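Local coordinates for uncharacterized protein Rv2277c (Mycobacterium tuberculosis, PDB 5VUG) that is uncharacterised but carries a glycerophosphodiester phosphodiesterase domain and probably hydrolyses phosphoric diesters, at residues 113-126 with 141-155. Sequence-based numbering, arbitrary orientation.
With CA (calcium ion), chain B.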
ATOM      1  N   ILE A 113     -23.569  16.736 -25.211  1.00 13.22           N
ATOM      2  CA  ILE A 113     -22.913  16.255 -26.426  1.00 13.37           C
ATOM      3  C   ILE A 113     -23.014  17.301 -27.528  1.00 15.17           C
ATOM      4  O   ILE A 113     -22.028  17.610 -28.207  1.00 16.14           O
ATOM      5  CB  ILE A 113     -23.514  14.904 -26.857  1.00 13.74           C
ATOM      6  CG1 ILE A 113     -23.148  13.826 -25.841  1.00 12.34           C
ATOM      7  CG2 ILE A 113     -23.056  14.512 -28.264  1.00 15.52           C
ATOM      8  CD1 ILE A 113     -23.948  12.570 -25.964  1.00 12.95           C
ATOM      9  N   GLY A 114     -24.208  17.874 -27.705  1.00 14.22           N
ATOM     10  CA  GLY A 114     -24.414  18.891 -28.724  1.00 16.52           C
ATOM     11  C   GLY A 114     -23.644  20.176 -28.489  1.00 17.12           C
ATOM     12  O   GLY A 114     -23.404  20.926 -29.446  1.00 20.15           O
ATOM     13  N   ALA A 115     -23.258  20.450 -27.239  1.00 15.68           N
ATOM     14  CA  ALA A 115     -22.489  21.640 -26.903  1.00 14.31           C
ATOM     15  C   ALA A 115     -20.996  21.435 -27.088  1.00 13.55           C
ATOM     16  O   ALA A 115     -20.216  22.329 -26.749  1.00 15.15           O
ATOM     17  CB  ALA A 115     -22.762  22.067 -25.456  1.00 15.10           C
ATOM     18  N   THR A 116     -20.579  20.281 -27.612  1.00 13.80           N
ATOM     19  CA  THR A 116     -19.168  20.046 -27.840  1.00 13.08           C
ATOM     20  C   THR A 116     -18.912  19.855 -29.329  1.00 14.28           C
ATOM     21  O   THR A 116     -19.791  19.384 -30.066  1.00 14.61           O
ATOM     22  CB  THR A 116     -18.647  18.821 -27.072  1.00 13.25           C
ATOM     23  OG1 THR A 116     -19.363  17.652 -27.478  1.00 15.44           O
ATOM     24  CG2 THR A 116     -18.805  19.017 -25.576  1.00 13.90           C
ATOM     25  N   PRO A 117     -17.727  20.223 -29.802  1.00 14.39           N
ATOM     26  CA  PRO A 117     -17.423  20.112 -31.234  1.00 15.31           C
ATOM     27  C   PRO A 117     -17.188  18.665 -31.633  1.00 15.77           C
ATOM     28  O   PRO A 117     -16.933  17.803 -30.774  1.00 15.60           O
ATOM     29  CB  PRO A 117     -16.146  20.952 -31.386  1.00 17.65           C
ATOM     30  CG  PRO A 117     -15.529  20.938 -30.040  1.00 16.24           C
ATOM     31  CD  PRO A 117     -16.664  20.913 -29.056  1.00 14.56           C
ATOM     32  N   PRO A 118     -17.265  18.359 -32.934  1.00 17.12           N
ATOM     33  CA  PRO A 118     -17.273  16.951 -33.364  1.00 17.42           C
ATOM     34  C   PRO A 118     -15.969  16.225 -33.111  1.00 16.98           C
ATOM     35  O   PRO A 118     -15.965  14.986 -33.063  1.00 16.57           O
ATOM     36  CB  PRO A 118     -17.575  17.043 -34.866  1.00 18.16           C
ATOM     37  CG  PRO A 118     -17.152  18.443 -35.246  1.00 18.61           C
ATOM     38  CD  PRO A 118     -17.487  19.282 -34.061  1.00 17.91           C
ATOM     39  N   ASP A 119     -14.866  16.949 -32.942  1.00 14.03           N
ATOM     40  CA  ASP A 119     -13.576  16.337 -32.673  1.00 15.63           C
ATOM     41  C   ASP A 119     -13.352  16.031 -31.199  1.00 17.11           C
ATOM     42  O   ASP A 119     -12.347  15.401 -30.866  1.00 16.31           O
ATOM     43  CB  ASP A 119     -12.489  17.330 -33.058  1.00 19.06           C
ATOM     44  CG  ASP A 119     -12.646  18.633 -32.321  1.00 19.82           C
ATOM     45  OD1 ASP A 119     -13.519  19.434 -32.715  1.00 18.65           O
ATOM     46  OD2 ASP A 119     -11.947  18.827 -31.305  1.00 23.07           O
HETATM   47  N   MSE A 120     -14.212  16.484 -30.300  1.00 14.66           N
HETATM   48  CA  MSE A 120     -13.826  16.394 -28.899  1.00 13.60           C
HETATM   49  C   MSE A 120     -14.175  15.099 -28.189  1.00 12.32           C
HETATM   50  O   MSE A 120     -15.328  14.645 -28.180  1.00 12.15           O
HETATM   51  CB  MSE A 120     -14.290  17.578 -28.075  1.00 16.52           C
HETATM   52  CG  MSE A 120     -13.588  17.614 -26.708  1.00 14.91           C
HETATM   53 SE   MSE A 120     -14.129  19.139 -25.897  0.61 23.64          SE
HETATM   54  CE  MSE A 120     -13.138  20.371 -26.995  1.00 18.25           C
ATOM     55  N   THR A 121     -13.142  14.526 -27.580  1.00 12.00           N
ATOM     56  CA  THR A 121     -13.306  13.295 -26.829  1.00 13.39           C
ATOM     57  C   THR A 121     -14.047  13.603 -25.538  1.00 12.71           C
ATOM     58  O   THR A 121     -13.717  14.567 -24.833  1.00 11.54           O
ATOM     59  CB  THR A 121     -11.934  12.695 -26.524  1.00 16.43           C
ATOM     60  OG1 THR A 121     -11.203  12.528 -27.749  1.00 21.03           O
ATOM     61  CG2 THR A 121     -12.090  11.343 -25.832  1.00 16.52           C
ATOM     62  N   LEU A 122     -15.060  12.796 -25.246  1.00 10.76           N
ATOM     63  CA  LEU A 122     -15.848  12.908 -24.024  1.00  8.91           C
ATOM     64  C   LEU A 122     -15.492  11.740 -23.115  1.00  9.41           C
ATOM     65  O   LEU A 122     -15.478  10.585 -23.553  1.00 12.72           O
ATOM     66  CB  LEU A 122     -17.339  12.833 -24.354  1.00 10.85           C
ATOM     67  CG  LEU A 122     -17.824  13.771 -25.463  1.00 10.49           C
ATOM     68  CD1 LEU A 122     -19.310  13.599 -25.693  1.00 10.00           C
ATOM     69  CD2 LEU A 122     -17.480  15.221 -25.115  1.00 13.01           C
ATOM     70  N   PHE A 123     -15.217  12.039 -21.857  1.00  9.67           N
ATOM     71  CA  PHE A 123     -15.035  11.027 -20.828  1.00  8.72           C
ATOM     72  C   PHE A 123     -16.250  11.112 -19.922  1.00  8.47           C
ATOM     73  O   PHE A 123     -16.506  12.162 -19.325  1.00  9.02           O
ATOM     74  CB  PHE A 123     -13.738  11.279 -20.056  1.00  8.99           C
ATOM     75  CG  PHE A 123     -12.517  11.202 -20.925  1.00 10.23           C
ATOM     76  CD1 PHE A 123     -11.877   9.981 -21.144  1.00 11.03           C
ATOM     77  CD2 PHE A 123     -12.057  12.329 -21.595  1.00 10.95           C
ATOM     78  CE1 PHE A 123     -10.759   9.902 -21.968  1.00 12.55           C
ATOM     79  CE2 PHE A 123     -10.945  12.257 -22.424  1.00 11.95           C
ATOM     80  CZ  PHE A 123     -10.296  11.041 -22.617  1.00 12.41           C
ATOM     81  N   LEU A 124     -17.030  10.036 -19.876  1.00  9.66           N
ATOM     82  CA  LEU A 124     -18.313  10.028 -19.185  1.00  9.10           C
ATOM     83  C   LEU A 124     -18.154   9.179 -17.935  1.00  9.21           C
ATOM     84  O   LEU A 124     -18.019   7.954 -18.025  1.00 11.66           O
ATOM     85  CB  LEU A 124     -19.392   9.450 -20.094  1.00  9.90           C
ATOM     86  CG  LEU A 124     -19.552  10.178 -21.432  1.00  9.21           C
ATOM     87  CD1 LEU A 124     -20.700   9.561 -22.244  1.00 10.23           C
ATOM     88  CD2 LEU A 124     -19.764  11.671 -21.221  1.00  8.77           C
ATOM     89  N   ASP A 125     -18.174   9.831 -16.778  1.00  8.96           N
ATOM     90  CA  ASP A 125     -17.983   9.163 -15.495  1.00  8.52           C
ATOM     91  C   ASP A 125     -19.353   8.737 -14.975  1.00  8.66           C
ATOM     92  O   ASP A 125     -20.203   9.578 -14.669  1.00 10.66           O
ATOM     93  CB  ASP A 125     -17.288  10.101 -14.509  1.00 10.16           C
ATOM     94  CG  ASP A 125     -17.019   9.441 -13.156  1.00 13.41           C
ATOM     95  OD1 ASP A 125     -17.012   8.189 -13.074  1.00 14.57           O
ATOM     96  OD2 ASP A 125     -16.822  10.178 -12.166  1.00 14.62           O
ATOM     97  N   LEU A 126     -19.573   7.431 -14.899  1.00 12.26           N
ATOM     98  CA  LEU A 126     -20.866   6.889 -14.495  1.00 14.27           C
ATOM     99  C   LEU A 126     -20.827   6.363 -13.064  1.00 19.82           C
ATOM    100  O   LEU A 126     -19.913   5.620 -12.703  1.00 23.10           O
ATOM    101  CB  LEU A 126     -21.282   5.765 -15.446  1.00 14.89           C
ATOM    102  CG  LEU A 126     -22.050   6.099 -16.732  1.00 17.73           C
ATOM    103  CD1 LEU A 126     -21.347   7.116 -17.608  1.00 20.69           C
ATOM    104  CD2 LEU A 126     -22.345   4.822 -17.510  1.00 17.98           C
ATOM    105  N   VAL A 141     -28.361   6.911 -25.776  1.00 12.52           N
ATOM    106  CA  VAL A 141     -28.047   8.274 -26.212  1.00 11.55           C
ATOM    107  C   VAL A 141     -26.823   8.276 -27.118  1.00 14.18           C
ATOM    108  O   VAL A 141     -26.812   8.918 -28.172  1.00 13.75           O
ATOM    109  CB  VAL A 141     -27.844   9.215 -25.010  1.00 12.27           C
ATOM    110  CG1 VAL A 141     -27.270  10.559 -25.492  1.00 15.76           C
ATOM    111  CG2 VAL A 141     -29.147   9.442 -24.268  1.00 12.58           C
ATOM    112  N   LEU A 142     -25.762   7.580 -26.708  1.00 13.97           N
ATOM    113  CA  LEU A 142     -24.544   7.585 -27.515  1.00 14.28           C
ATOM    114  C   LEU A 142     -24.789   6.987 -28.892  1.00 17.05           C
ATOM    115  O   LEU A 142     -24.225   7.462 -29.885  1.00 16.73           O
ATOM    116  CB  LEU A 142     -23.428   6.842 -26.792  1.00 14.96           C
ATOM    117  CG  LEU A 142     -22.925   7.565 -25.544  1.00 15.18           C
ATOM    118  CD1 LEU A 142     -21.884   6.715 -24.839  1.00 15.73           C
ATOM    119  CD2 LEU A 142     -22.364   8.954 -25.886  1.00 17.64           C
ATOM    120  N   THR A 143     -25.628   5.942 -28.968  1.00 18.25           N
ATOM    121  CA  THR A 143     -25.952   5.319 -30.248  1.00 21.35           C
ATOM    122  C   THR A 143     -26.738   6.271 -31.137  1.00 21.96           C
ATOM    123  O   THR A 143     -26.405   6.461 -32.315  1.00 23.44           O
ATOM    124  CB  THR A 143     -26.779   4.047 -30.017  1.00 22.76           C
ATOM    125  OG1 THR A 143     -25.979   3.049 -29.376  1.00 26.02           O
ATOM    126  CG2 THR A 143     -27.293   3.498 -31.343  1.00 27.61           C
ATOM    127  N   ARG A 144     -27.800   6.866 -30.589  1.00 21.78           N
ATOM    128  CA  ARG A 144     -28.692   7.693 -31.392  1.00 23.77           C
ATOM    129  C   ARG A 144     -28.028   8.991 -31.829  1.00 23.94           C
ATOM    130  O   ARG A 144     -28.286   9.472 -32.941  1.00 26.08           O
ATOM    131  CB  ARG A 144     -29.981   7.963 -30.622  1.00 27.12           C
ATOM    132  CG  ARG A 144     -31.047   8.648 -31.451  1.00 31.18           C
ATOM    133  CD  ARG A 144     -32.374   8.654 -30.725  1.00 34.64           C
ATOM    134  NE  ARG A 144     -32.187   8.837 -29.289  1.00 37.35           N
ATOM    135  CZ  ARG A 144     -31.894  10.002 -28.723  1.00 38.46           C
ATOM    136  NH1 ARG A 144     -31.751  11.084 -29.479  1.00 36.84           N
ATOM    137  NH2 ARG A 144     -31.737  10.080 -27.407  1.00 36.96           N
ATOM    138  N   THR A 145     -27.164   9.567 -30.986  1.00 19.48           N
ATOM    139  CA  THR A 145     -26.461  10.785 -31.368  1.00 19.01           C
ATOM    140  C   THR A 145     -25.245  10.522 -32.245  1.00 18.68           C
ATOM    141  O   THR A 145     -24.725  11.469 -32.844  1.00 21.67           O
ATOM    142  CB  THR A 145     -25.998  11.570 -30.137  1.00 18.26           C
ATOM    143  OG1 THR A 145     -25.059  10.789 -29.382  1.00 15.67           O
ATOM    144  CG2 THR A 145     -27.176  11.955 -29.262  1.00 20.10           C
ATOM    145  N   GLY A 146     -24.767   9.281 -32.316  1.00 18.69           N
ATOM    146  CA  GLY A 146     -23.547   8.988 -33.042  1.00 16.67           C
ATOM    147  C   GLY A 146     -22.284   9.391 -32.319  1.00 17.66           C
ATOM    148  O   GLY A 146     -21.216   9.443 -32.936  1.00 21.36           O
ATOM    149  N   ALA A 147     -22.367   9.665 -31.022  1.00 14.92           N
ATOM    150  CA  ALA A 147     -21.210  10.099 -30.256  1.00 13.42           C
ATOM    151  C   ALA A 147     -20.461   8.945 -29.605  1.00 13.04           C
ATOM    152  O   ALA A 147     -19.470   9.187 -28.913  1.00 13.35           O
ATOM    153  CB  ALA A 147     -21.620  11.128 -29.195  1.00 15.22           C
ATOM    154  N   ALA A 148     -20.904   7.699 -29.804  1.00 13.23           N
ATOM    155  CA  ALA A 148     -20.209   6.585 -29.166  1.00 13.08           C
ATOM    156  C   ALA A 148     -18.747   6.518 -29.592  1.00 14.16           C
ATOM    157  O   ALA A 148     -17.890   6.120 -28.799  1.00 14.37           O
ATOM    158  CB  ALA A 148     -20.925   5.259 -29.441  1.00 15.06           C
ATOM    159  N   GLY A 149     -18.442   6.919 -30.828  1.00 13.85           N
ATOM    160  CA  GLY A 149     -17.088   6.835 -31.335  1.00 14.82           C
ATOM    161  C   GLY A 149     -16.122   7.825 -30.730  1.00 15.63           C
ATOM    162  O   GLY A 149     -14.909   7.649 -30.888  1.00 18.41           O
ATOM    163  N   ARG A 150     -16.619   8.854 -30.046  1.00 12.93           N
ATOM    164  CA  ARG A 150     -15.749   9.835 -29.409  1.00 12.74           C
ATOM    165  C   ARG A 150     -15.944   9.885 -27.901  1.00 13.28           C
ATOM    166  O   ARG A 150     -15.472  10.826 -27.256  1.00 13.35           O
ATOM    167  CB  ARG A 150     -15.903  11.227 -30.032  1.00 12.32           C
ATOM    168  CG  ARG A 150     -17.263  11.884 -29.816  1.00 11.44           C
ATOM    169  CD  ARG A 150     -17.264  13.239 -30.527  1.00 11.77           C
ATOM    170  NE  ARG A 150     -18.563  13.909 -30.530  1.00 13.18           N
ATOM    171  CZ  ARG A 150     -18.868  14.948 -29.753  1.00 13.32           C
ATOM    172  NH1 ARG A 150     -17.975  15.429 -28.895  1.00 16.00           N
ATOM    173  NH2 ARG A 150     -20.068  15.507 -29.832  1.00 13.91           N
ATOM    174  N   SER A 151     -16.605   8.881 -27.319  1.00 10.73           N
ATOM    175  CA  SER A 151     -16.902   8.872 -25.891  1.00  9.47           C
ATOM    176  C   SER A 151     -16.254   7.669 -25.214  1.00  9.04           C
ATOM    177  O   SER A 151     -16.259   6.555 -25.761  1.00 12.91           O
ATOM    178  CB  SER A 151     -18.424   8.858 -25.648  1.00 10.31           C
ATOM    179  OG  SER A 151     -19.038   9.994 -26.236  1.00 11.50           O
ATOM    180  N   ILE A 152     -15.706   7.900 -24.017  1.00  9.33           N
ATOM    181  CA  ILE A 152     -15.047   6.877 -23.205  1.00  8.98           C
ATOM    182  C   ILE A 152     -15.802   6.790 -21.885  1.00  8.47           C
ATOM    183  O   ILE A 152     -15.897   7.784 -21.159  1.00 10.35           O
ATOM    184  CB  ILE A 152     -13.574   7.237 -22.949  1.00 11.08           C
ATOM    185  CG1 ILE A 152     -12.808   7.419 -24.268  1.00 12.46           C
ATOM    186  CG2 ILE A 152     -12.896   6.194 -22.038  1.00 10.77           C
ATOM    187  CD1 ILE A 152     -12.702   6.158 -25.104  1.00 13.34           C
ATOM    188  N   VAL A 153     -16.337   5.612 -21.569  1.00  9.37           N
ATOM    189  CA  VAL A 153     -17.055   5.414 -20.314  1.00  9.89           C
ATOM    190  C   VAL A 153     -16.061   5.070 -19.214  1.00  9.70           C
ATOM    191  O   VAL A 153     -15.263   4.137 -19.355  1.00 11.99           O
ATOM    192  CB  VAL A 153     -18.120   4.320 -20.456  1.00 10.50           C
ATOM    193  CG1 VAL A 153     -18.773   4.045 -19.104  1.00 12.08           C
ATOM    194  CG2 VAL A 153     -19.165   4.752 -21.507  1.00 15.08           C
ATOM    195  N   TYR A 154     -16.139   5.807 -18.102  1.00  9.28           N
ATOM    196  CA  TYR A 154     -15.295   5.606 -16.935  1.00  9.81           C
ATOM    197  C   TYR A 154     -16.158   5.324 -15.708  1.00 10.04           C
ATOM    198  O   TYR A 154     -17.273   5.830 -15.593  1.00 10.82           O
ATOM    199  CB  TYR A 154     -14.416   6.851 -16.638  1.00  9.93           C
ATOM    200  CG  TYR A 154     -13.500   6.582 -15.468  1.00  9.09           C
ATOM    201  CD1 TYR A 154     -12.316   5.868 -15.648  1.00 11.22           C
ATOM    202  CD2 TYR A 154     -13.832   6.992 -14.181  1.00 10.22           C
ATOM    203  CE1 TYR A 154     -11.494   5.562 -14.584  1.00 12.06           C
ATOM    204  CE2 TYR A 154     -13.013   6.694 -13.098  1.00 11.46           C
ATOM    205  CZ  TYR A 154     -11.842   5.988 -13.306  1.00 11.58           C
ATOM    206  OH  TYR A 154     -11.033   5.689 -12.230  1.00 12.47           O
ATOM    207  N   SER A 155     -15.625   4.522 -14.779  1.00  9.92           N
ATOM    208  CA  SER A 155     -16.196   4.402 -13.440  1.00 10.41           C
ATOM    209  C   SER A 155     -15.116   3.944 -12.469  1.00 10.40           C
ATOM    210  O   SER A 155     -14.211   3.193 -12.841  1.00 13.21           O
ATOM    211  CB  SER A 155     -17.372   3.413 -13.401  1.00 12.20           C
ATOM    212  OG  SER A 155     -17.958   3.341 -12.104  1.00 13.84           O
TER
HETATM  213 CA    CA B 301     -10.407  14.286 -30.281  1.00 26.01          CA
HETATM  214  O   HOH W   1      -9.604  16.489 -31.048  1.00 20.54           O
HETATM  215  O   HOH W   2     -10.426  15.386 -28.175  1.00 22.57           O
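Two neighbouring parallel strands of the TIM barrel, 121-125 and 151-154, pair here, and R150, just before strand 151-154, grips the loop 115-120 that leads into strand 121-125. The strand axes approach to 4.6 Å at 21°. Backbone hydrogen bonds alternate in parallel fashion: L122 N to R150 O, I152 N to L122 O, L124 N to I152 O, Y154 N to L124 O and L126 N to Y154 O.

R150 lies alongside the type I turn from P117 to M120. Its side chain stays straight past CG (chi2 -179°), which carries the guanidinium back to T116 and I113. Its NH1 donates to T116 OG1 (3.0 Å) and to M120 O (2.9 Å), both in the guanidinium plane. The M120 bond uses a carbonyl lone pair. NH2 adds a weak bond to I113 O at the edge. L122 CD1 lies over one guanidinium face and P117 O over the other. T116 OG1 itself donates to I113 O (2.8 Å), which holds the hydroxyl in place for R150. The same turn gives D119 O to the calcium ion (2.3 Å).

On one face of the sheet, L124 CD1 meets L142 CD1 tip to tip (4.0 Å). I113 crosses L142 at about a right angle, with CD1 against L142 CD2, and its CG2 packs on A147 CB. On the other face, F123 CD1 lies beside I152 CB (3.7 Å). D125 OD1 sits at the Y154 ring edge, 3.6 Å from CD2, with the carboxylate turned 59° to the ring. Y154 OH is hydrogen-bonded to R176 NH1. Helix 134-145 connects the two strands, the beta-alpha-beta crossover typical of a TIM barrel.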